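Local coordinates for Cwp19 (Clostridioides difficile, PDB 5OQ3), which probably hydrolyses cell-wall peptidoglycan, this chain being its glycoside hydrolase domain, a TIM barrel, at residues A121-Y126 with D185-D190; N221-L226 with I279-I284; N239-V244 with L283-V288. All blocks are in the same frame, centred on the assembly; numbering follows the deposited sequence.

Contact 1 of 3, residues A121-Y126 with D185-D190; sequences AWFNPY and DGVHFD
W122 and H188 sit next to each other on neighbouring parallel strands of the TIM barrel, and the backbone around them is joined by three hydrogen bonds. A121 N donates to G186 O at 2.9 Å, and A121 O takes H188 N at 2.8 Å. H188 O accepts F123 N at 2.8 Å. The same oxygen also receives a CA-H contact from W122. W122 spends its own backbone hydrogen bonds on the other neighbour, with V71 and V73 of strand 68-74.

W122 and H188 point into the barrel, where W31 meets both rings. The H188 edge points at the face of the W122 five-membered ring, a T-shaped (edge-to-face) pair with planes 74° apart. H188 ND1 is satisfied by Y286 OH. On the helix side of the sheet F123 CE1 packs on V187 CG1, while P125 CG lies over one face of the F189 ring. Helices 165-181 and 214-236 cover these residues. F123 O and D190 N are buried with no hydrogen-bond partner in the model, though F189 CA approaches F123 O at 3.5 Å.

D190 follows the strand end and accepts the indole N-H. With CG of W122 anti to the backbone N (chi1 159°), NE1 reaches D190 OD1 at 2.9 Å. The acceptor lies near the ring plane, but the indole N-H comes from above the carboxylate plane. N124 OD1 is taken by R127 N. The other carboxylate oxygen is held through water, which donates to D190 OD2 at 2.8 Å and accepts from N124 ND2 at 2.9 Å.

Contact 2 of 3, residues N221-L226 with I279-I284; sequences NVNTLL and IKQGLI
This contact lies in the helical layer around the TIM barrel, where N223 and L226 of helix 214-236 pack against L283 and I284, just after helix 275-280. That second helix ends in a Schellman motif. G282 takes a positive phi of 65°, and its N bonds back to I279 O at 3.2 Å. The turn brings the chain round toward helix 214-236 and on to the next barrel strand.

L283 makes the largest share of the contact. Its CG is anti to the carbonyl carbon (chi1 -54°) and its chain is extended, which carries CD1 against the helix. There CD1 touches N223 CB at 3.8 Å and lies 3.6 Å from the backbone oxygen N223 O. Nearer the barrel the two leucines pack by their first carbons, L226 CB to L283 CB at 4.3 Å. The tip of L226 goes to the next residue, CD1 meeting I284 CG2 at 4.2 Å. W278 touches both L226 and I284, and F242 and V244 of the barrel wall lie beneath them.

The N223 amide is used outside this pair of segments. ND2 donates to E220 OE2, and OD1 takes a weak hydrogen bond from W278 NE1. Q281, at the exposed margin, only grazes the asparagine. The two segments therefore meet mainly by van der Waals packing of aliphatic carbons, with one methyl against a backbone oxygen, and burial and fit hold them rather than polar pairing.

Contact 3 of 3, residues N239-V244 with L283-V288; sequences NVVFGV and LIDYVV
I284, in the loop leading into strand 286-287, packs its CG2 against V244 CG2 at 3.6 Å and against F242 CE2 at 4.0 Å, on the helix side of strand 241-244 of the TIM barrel. Both neighbours are crossed at about a right angle. W278 of helix 275-280 covers I284 and V244, and V229 and K230 of helix 214-236 border F242. L283 O lies in the plane of the F242 ring, at its edge; it is buried and has no hydrogen-bond partner in the model.

Y286 takes the inner side of the sheet. Its CG sits between the backbone N and the carbonyl carbon (chi1 75°), which folds the ring back across the neighbouring strand. G243 has no side chain, and its CA stands 3.4 Å from the ring centroid, almost exactly on the ring normal. This is a CH-pi contact. V241 CG2 meets the ring edge at CE2. Besides H188, the hydroxyl of Y286 is engaged further in by H120 ND1.

Backbone bonds join the two parallel strands. V244 N donates to Y286 O at 3.2 Å, and V244 O accepts V288 N at 2.9 Å. F242 O is gripped twice, by D285 N at 2.7 Å and by Y286 N at a longer 3.3 Å.

The polar edge is the carboxylate of D285, which also forms a salt bridge with K234. D285 OD2 accepts F242 N at 2.9 Å through its anti lone pair, the one away from OD1.

How the contacts relate
Contacts 1 and 3 belong to the barrel wall and contact 2 to the helical layer outside it. Contact 1 pairs the third and fourth strands, contact 3 the fifth and sixth. Strands 186-189 and 241-244 are neighbours, so the two pairs join, with V187 N close to V241 O. The inner faces of contacts 1 and 3 adjoin as well. Contact 2 shares L283 and I284 with contact 3: the chain leaves the helix there and enters the strand. L226 reaches both F189 and V244. All three contacts are largely buried. The wall contacts combine backbone bonds with aromatic and carboxylate groups, whereas contact 2 is apolar, with an exposed glutamine at its margin.

Contact 1 of 3, residues A121-Y126 with D185-D190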
# COMPACT_ATOMS: atom_id res chain seq x y z
N ALA A 121 7.63 3.01 5.18
CA ALA A 121 6.45 3.07 6.04
C ALA A 121 5.19 3.11 5.20
O ALA A 121 5.01 4.04 4.39
CB ALA A 121 6.53 4.31 6.92
N TRP A 122 4.34 2.09 5.38
CA TRP A 122 3.13 1.93 4.63
C TRP A 122 1.91 2.42 5.45
O TRP A 122 1.71 1.99 6.59
CB TRP A 122 3.03 0.48 4.19
CG TRP A 122 1.73 -0.13 3.80
CD1 TRP A 122 0.59 0.49 3.35
CD2 TRP A 122 1.47 -1.53 3.74
NE1 TRP A 122 -0.37 -0.44 3.08
CE2 TRP A 122 0.14 -1.68 3.33
CE3 TRP A 122 2.20 -2.68 4.06
CZ2 TRP A 122 -0.47 -2.94 3.16
CZ3 TRP A 122 1.60 -3.92 3.93
CH2 TRP A 122 0.27 -4.04 3.48
N PHE A 123 1.14 3.27 4.80
CA PHE A 123 -0.06 3.88 5.38
C PHE A 123 -1.29 3.56 4.52
O PHE A 123 -1.23 3.59 3.28
CB PHE A 123 0.08 5.41 5.40
CG PHE A 123 1.26 5.92 6.18
CD1 PHE A 123 2.54 6.01 5.60
CD2 PHE A 123 1.08 6.45 7.44
CE1 PHE A 123 3.60 6.51 6.31
CE2 PHE A 123 2.16 6.94 8.15
CZ PHE A 123 3.42 7.00 7.58
N ASN A 124 -2.43 3.34 5.19
CA ASN A 124 -3.74 3.32 4.53
C ASN A 124 -4.39 4.69 4.83
O ASN A 124 -4.64 5.00 5.98
CB ASN A 124 -4.56 2.14 5.03
CG ASN A 124 -5.93 2.08 4.39
OD1 ASN A 124 -6.62 3.11 4.27
ND2 ASN A 124 -6.37 0.85 4.04
N PRO A 125 -4.60 5.55 3.81
CA PRO A 125 -5.01 6.91 4.15
C PRO A 125 -6.44 7.03 4.74
O PRO A 125 -6.61 7.75 5.72
CB PRO A 125 -4.90 7.66 2.80
CG PRO A 125 -4.86 6.60 1.76
CD PRO A 125 -4.26 5.40 2.38
N TYR A 126 -7.44 6.43 4.08
CA TYR A 126 -8.86 6.78 4.36
C TYR A 126 -9.63 5.77 5.24
O TYR A 126 -10.69 6.12 5.70
CB TYR A 126 -9.68 6.97 3.08
CG TYR A 126 -9.05 7.86 2.01
CD1 TYR A 126 -8.82 9.21 2.22
CD2 TYR A 126 -8.74 7.35 0.77
CE1 TYR A 126 -8.28 10.02 1.23
CE2 TYR A 126 -8.23 8.14 -0.25
CZ TYR A 126 -8.02 9.49 -0.01
OH TYR A 126 -7.50 10.24 -1.03
N ASP A 185 13.06 5.33 4.99
CA ASP A 185 13.62 5.54 3.63
C ASP A 185 12.56 5.85 2.58
O ASP A 185 12.85 6.45 1.54
CB ASP A 185 14.38 4.29 3.20
CG ASP A 185 15.42 3.92 4.20
OD1 ASP A 185 16.37 4.71 4.37
OD2 ASP A 185 15.33 2.88 4.88
N GLY A 186 11.30 5.51 2.88
CA GLY A 186 10.18 5.70 1.96
C GLY A 186 8.86 5.78 2.68
O GLY A 186 8.74 5.30 3.82
N VAL A 187 7.90 6.37 2.00
CA VAL A 187 6.46 6.38 2.39
C VAL A 187 5.71 5.67 1.26
O VAL A 187 5.96 5.96 0.10
CB VAL A 187 5.98 7.85 2.58
CG1 VAL A 187 4.46 7.90 2.74
CG2 VAL A 187 6.74 8.54 3.71
N HIS A 188 4.82 4.76 1.65
CA HIS A 188 4.11 3.91 0.73
C HIS A 188 2.61 3.91 1.04
O HIS A 188 2.22 3.74 2.22
CB HIS A 188 4.64 2.50 0.92
CG HIS A 188 4.05 1.45 0.02
ND1 HIS A 188 4.68 1.06 -1.15
CD2 HIS A 188 2.97 0.65 0.16
CE1 HIS A 188 3.98 0.08 -1.70
NE2 HIS A 188 2.94 -0.18 -0.94
N PHE A 189 1.77 4.09 0.01
CA PHE A 189 0.32 3.82 0.12
C PHE A 189 0.02 2.61 -0.74
O PHE A 189 0.58 2.47 -1.82
CB PHE A 189 -0.55 5.00 -0.41
CG PHE A 189 -0.49 6.29 0.39
CD1 PHE A 189 0.20 6.45 1.60
CD2 PHE A 189 -1.20 7.36 -0.08
CE1 PHE A 189 0.20 7.67 2.28
CE2 PHE A 189 -1.23 8.55 0.62
CZ PHE A 189 -0.54 8.70 1.78
N ASP A 190 -0.89 1.76 -0.25
CA ASP A 190 -1.39 0.65 -1.05
C ASP A 190 -2.63 1.07 -1.83
O ASP A 190 -2.75 2.25 -2.23
CB ASP A 190 -1.53 -0.64 -0.23
CG ASP A 190 -2.56 -0.56 0.87
OD1 ASP A 190 -2.61 0.50 1.55
OD2 ASP A 190 -3.23 -1.58 1.16
O HOH W 1 -4.11 -1.00 3.80

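Contact 2 of 3, residues N221-L226 with I279-I284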
# COMPACT_ATOMS: atom_id res chain seq x y z
N ASN A 221 -9.42 14.54 -6.31
CA ASN A 221 -9.26 14.55 -4.88
C ASN A 221 -8.11 13.64 -4.44
O ASN A 221 -7.33 13.94 -3.55
CB ASN A 221 -10.56 14.10 -4.17
CG ASN A 221 -11.67 15.11 -4.30
OD1 ASN A 221 -11.45 16.30 -4.43
ND2 ASN A 221 -12.90 14.63 -4.19
N VAL A 222 -8.07 12.46 -5.05
CA VAL A 222 -7.00 11.49 -4.76
C VAL A 222 -5.67 12.03 -5.28
O VAL A 222 -4.66 12.04 -4.52
CB VAL A 222 -7.32 10.12 -5.38
CG1 VAL A 222 -6.11 9.18 -5.30
CG2 VAL A 222 -8.54 9.49 -4.70
N ASN A 223 -5.65 12.54 -6.50
CA ASN A 223 -4.44 13.14 -7.05
C ASN A 223 -3.87 14.20 -6.14
O ASN A 223 -2.65 14.24 -5.91
CB ASN A 223 -4.72 13.78 -8.40
CG ASN A 223 -5.14 12.81 -9.48
OD1 ASN A 223 -5.12 11.59 -9.32
ND2 ASN A 223 -5.58 13.40 -10.61
N THR A 224 -4.70 15.07 -5.60
CA THR A 224 -4.30 16.18 -4.74
C THR A 224 -3.66 15.69 -3.48
O THR A 224 -2.71 16.27 -2.96
CB THR A 224 -5.56 17.03 -4.37
OG1 THR A 224 -6.12 17.60 -5.55
CG2 THR A 224 -5.21 18.19 -3.52
N LEU A 225 -4.22 14.64 -2.89
CA LEU A 225 -3.64 14.04 -1.69
C LEU A 225 -2.23 13.55 -1.99
O LEU A 225 -1.28 13.87 -1.27
CB LEU A 225 -4.49 12.89 -1.15
CG LEU A 225 -3.83 12.20 0.04
CD1 LEU A 225 -3.65 13.11 1.24
CD2 LEU A 225 -4.63 10.96 0.39
N LEU A 226 -2.08 12.77 -3.05
CA LEU A 226 -0.75 12.29 -3.41
C LEU A 226 0.24 13.40 -3.63
O LEU A 226 1.37 13.36 -3.11
CB LEU A 226 -0.80 11.33 -4.61
CG LEU A 226 -1.71 10.10 -4.49
CD1 LEU A 226 -1.58 9.23 -5.74
CD2 LEU A 226 -1.57 9.28 -3.29
N ILE A 279 1.35 9.28 -12.72
CA ILE A 279 2.60 9.10 -13.44
C ILE A 279 2.89 10.31 -14.30
O ILE A 279 3.99 10.88 -14.24
CB ILE A 279 2.57 7.78 -14.26
CG1 ILE A 279 2.53 6.57 -13.34
CG2 ILE A 279 3.76 7.70 -15.23
CD1 ILE A 279 2.14 5.29 -14.02
N LYS A 280 1.92 10.76 -15.06
CA LYS A 280 2.16 11.83 -16.00
C LYS A 280 2.44 13.14 -15.33
O LYS A 280 3.21 13.93 -15.83
CB LYS A 280 1.01 11.89 -17.01
CG LYS A 280 0.87 10.58 -17.82
CD LYS A 280 1.83 10.42 -18.99
CE LYS A 280 3.21 9.90 -18.67
NZ LYS A 280 4.17 10.39 -19.72
N GLN A 281 1.81 13.39 -14.19
CA GLN A 281 2.02 14.62 -13.40
C GLN A 281 3.15 14.51 -12.37
O GLN A 281 3.49 15.48 -11.69
CB GLN A 281 0.74 15.05 -12.72
CG GLN A 281 -0.33 15.45 -13.71
CD GLN A 281 -1.64 15.80 -13.02
OE1 GLN A 281 -1.65 16.52 -12.01
NE2 GLN A 281 -2.77 15.28 -13.56
N GLY A 282 3.76 13.33 -12.25
CA GLY A 282 4.87 13.16 -11.34
C GLY A 282 4.49 13.33 -9.88
O GLY A 282 5.19 13.93 -9.08
N LEU A 283 3.35 12.75 -9.51
CA LEU A 283 2.82 12.88 -8.18
C LEU A 283 3.44 11.86 -7.20
O LEU A 283 3.21 11.92 -6.01
CB LEU A 283 1.29 12.71 -8.14
CG LEU A 283 0.53 13.64 -9.11
CD1 LEU A 283 -0.96 13.45 -8.95
CD2 LEU A 283 0.94 15.08 -8.94
N ILE A 284 4.16 10.90 -7.78
CA ILE A 284 4.76 9.81 -7.02
C ILE A 284 6.18 9.59 -7.56
O ILE A 284 6.46 9.92 -8.72
CB ILE A 284 3.91 8.50 -7.14
CG1 ILE A 284 3.71 8.05 -8.60
CG2 ILE A 284 2.56 8.67 -6.42
CD1 ILE A 284 2.84 6.84 -8.76

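Contact 3 of 3, residues N239-V244 with L283-V288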
# COMPACT_ATOMS: atom_id res chain seq x y z
N ASN A 239 15.25 13.20 0.05
CA ASN A 239 15.66 11.89 -0.51
C ASN A 239 14.80 10.74 -0.03
O ASN A 239 15.05 9.61 -0.43
CB ASN A 239 17.17 11.66 -0.33
CG ASN A 239 18.01 12.74 -0.96
OD1 ASN A 239 17.54 13.48 -1.83
ND2 ASN A 239 19.27 12.78 -0.57
N VAL A 240 13.82 10.99 0.83
CA VAL A 240 12.82 9.96 1.14
C VAL A 240 11.87 9.86 -0.02
O VAL A 240 11.36 10.86 -0.52
CB VAL A 240 12.05 10.34 2.42
CG1 VAL A 240 10.84 9.45 2.62
CG2 VAL A 240 12.99 10.21 3.61
N VAL A 241 11.66 8.62 -0.47
CA VAL A 241 10.80 8.35 -1.66
C VAL A 241 9.33 8.17 -1.26
O VAL A 241 9.03 7.75 -0.15
CB VAL A 241 11.32 7.16 -2.47
CG1 VAL A 241 12.73 7.45 -2.94
CG2 VAL A 241 11.29 5.83 -1.71
N PHE A 242 8.46 8.45 -2.20
CA PHE A 242 7.03 8.27 -2.03
C PHE A 242 6.50 7.40 -3.17
O PHE A 242 6.71 7.71 -4.37
CB PHE A 242 6.33 9.63 -2.06
CG PHE A 242 4.85 9.57 -1.94
CD1 PHE A 242 4.24 8.86 -0.93
CD2 PHE A 242 4.04 10.22 -2.84
CE1 PHE A 242 2.85 8.78 -0.84
CE2 PHE A 242 2.67 10.17 -2.73
CZ PHE A 242 2.07 9.45 -1.75
N GLY A 243 5.80 6.34 -2.81
CA GLY A 243 5.23 5.48 -3.82
C GLY A 243 3.87 4.95 -3.45
O GLY A 243 3.47 4.95 -2.28
N VAL A 244 3.18 4.45 -4.49
CA VAL A 244 1.85 3.92 -4.33
C VAL A 244 1.76 2.63 -5.10
O VAL A 244 2.28 2.49 -6.21
CB VAL A 244 0.78 4.95 -4.88
CG1 VAL A 244 -0.62 4.42 -4.75
CG2 VAL A 244 0.94 6.29 -4.20
N LEU A 283 3.35 12.75 -9.51
CA LEU A 283 2.82 12.88 -8.18
C LEU A 283 3.44 11.86 -7.20
O LEU A 283 3.21 11.92 -6.01
CB LEU A 283 1.29 12.71 -8.14
CG LEU A 283 0.53 13.64 -9.11
CD1 LEU A 283 -0.96 13.45 -8.95
CD2 LEU A 283 0.94 15.08 -8.94
N ILE A 284 4.16 10.90 -7.78
CA ILE A 284 4.76 9.81 -7.02
C ILE A 284 6.18 9.59 -7.56
O ILE A 284 6.46 9.92 -8.72
CB ILE A 284 3.91 8.50 -7.14
CG1 ILE A 284 3.71 8.05 -8.60
CG2 ILE A 284 2.56 8.67 -6.42
CD1 ILE A 284 2.84 6.84 -8.76
N ASP A 285 7.03 9.02 -6.72
CA ASP A 285 8.36 8.60 -7.17
C ASP A 285 8.41 7.19 -7.74
O ASP A 285 9.26 6.88 -8.57
CB ASP A 285 9.37 8.67 -6.02
CG ASP A 285 9.60 10.06 -5.49
OD1 ASP A 285 9.84 10.96 -6.29
OD2 ASP A 285 9.53 10.23 -4.26
N TYR A 286 7.50 6.33 -7.25
CA TYR A 286 7.43 4.94 -7.71
C TYR A 286 6.01 4.45 -7.69
O TYR A 286 5.19 4.96 -6.95
CB TYR A 286 8.39 4.04 -6.90
CG TYR A 286 8.04 3.65 -5.49
CD1 TYR A 286 7.15 2.60 -5.25
CD2 TYR A 286 8.62 4.26 -4.39
CE1 TYR A 286 6.89 2.16 -3.97
CE2 TYR A 286 8.38 3.79 -3.10
CZ TYR A 286 7.50 2.74 -2.90
OH TYR A 286 7.26 2.26 -1.61
N VAL A 287 5.75 3.42 -8.50
CA VAL A 287 4.43 2.84 -8.61
C VAL A 287 4.59 1.32 -8.66
O VAL A 287 5.55 0.78 -9.25
CB VAL A 287 3.71 3.38 -9.89
CG1 VAL A 287 4.40 2.90 -11.19
CG2 VAL A 287 2.24 3.04 -9.88
N VAL A 288 3.66 0.64 -7.97
CA VAL A 288 3.70 -0.82 -7.80
C VAL A 288 2.37 -1.45 -8.18
O VAL A 288 1.59 -1.85 -7.31
CB VAL A 288 4.14 -1.24 -6.38
CG1 VAL A 288 4.44 -2.71 -6.35
CG2 VAL A 288 5.29 -0.40 -5.87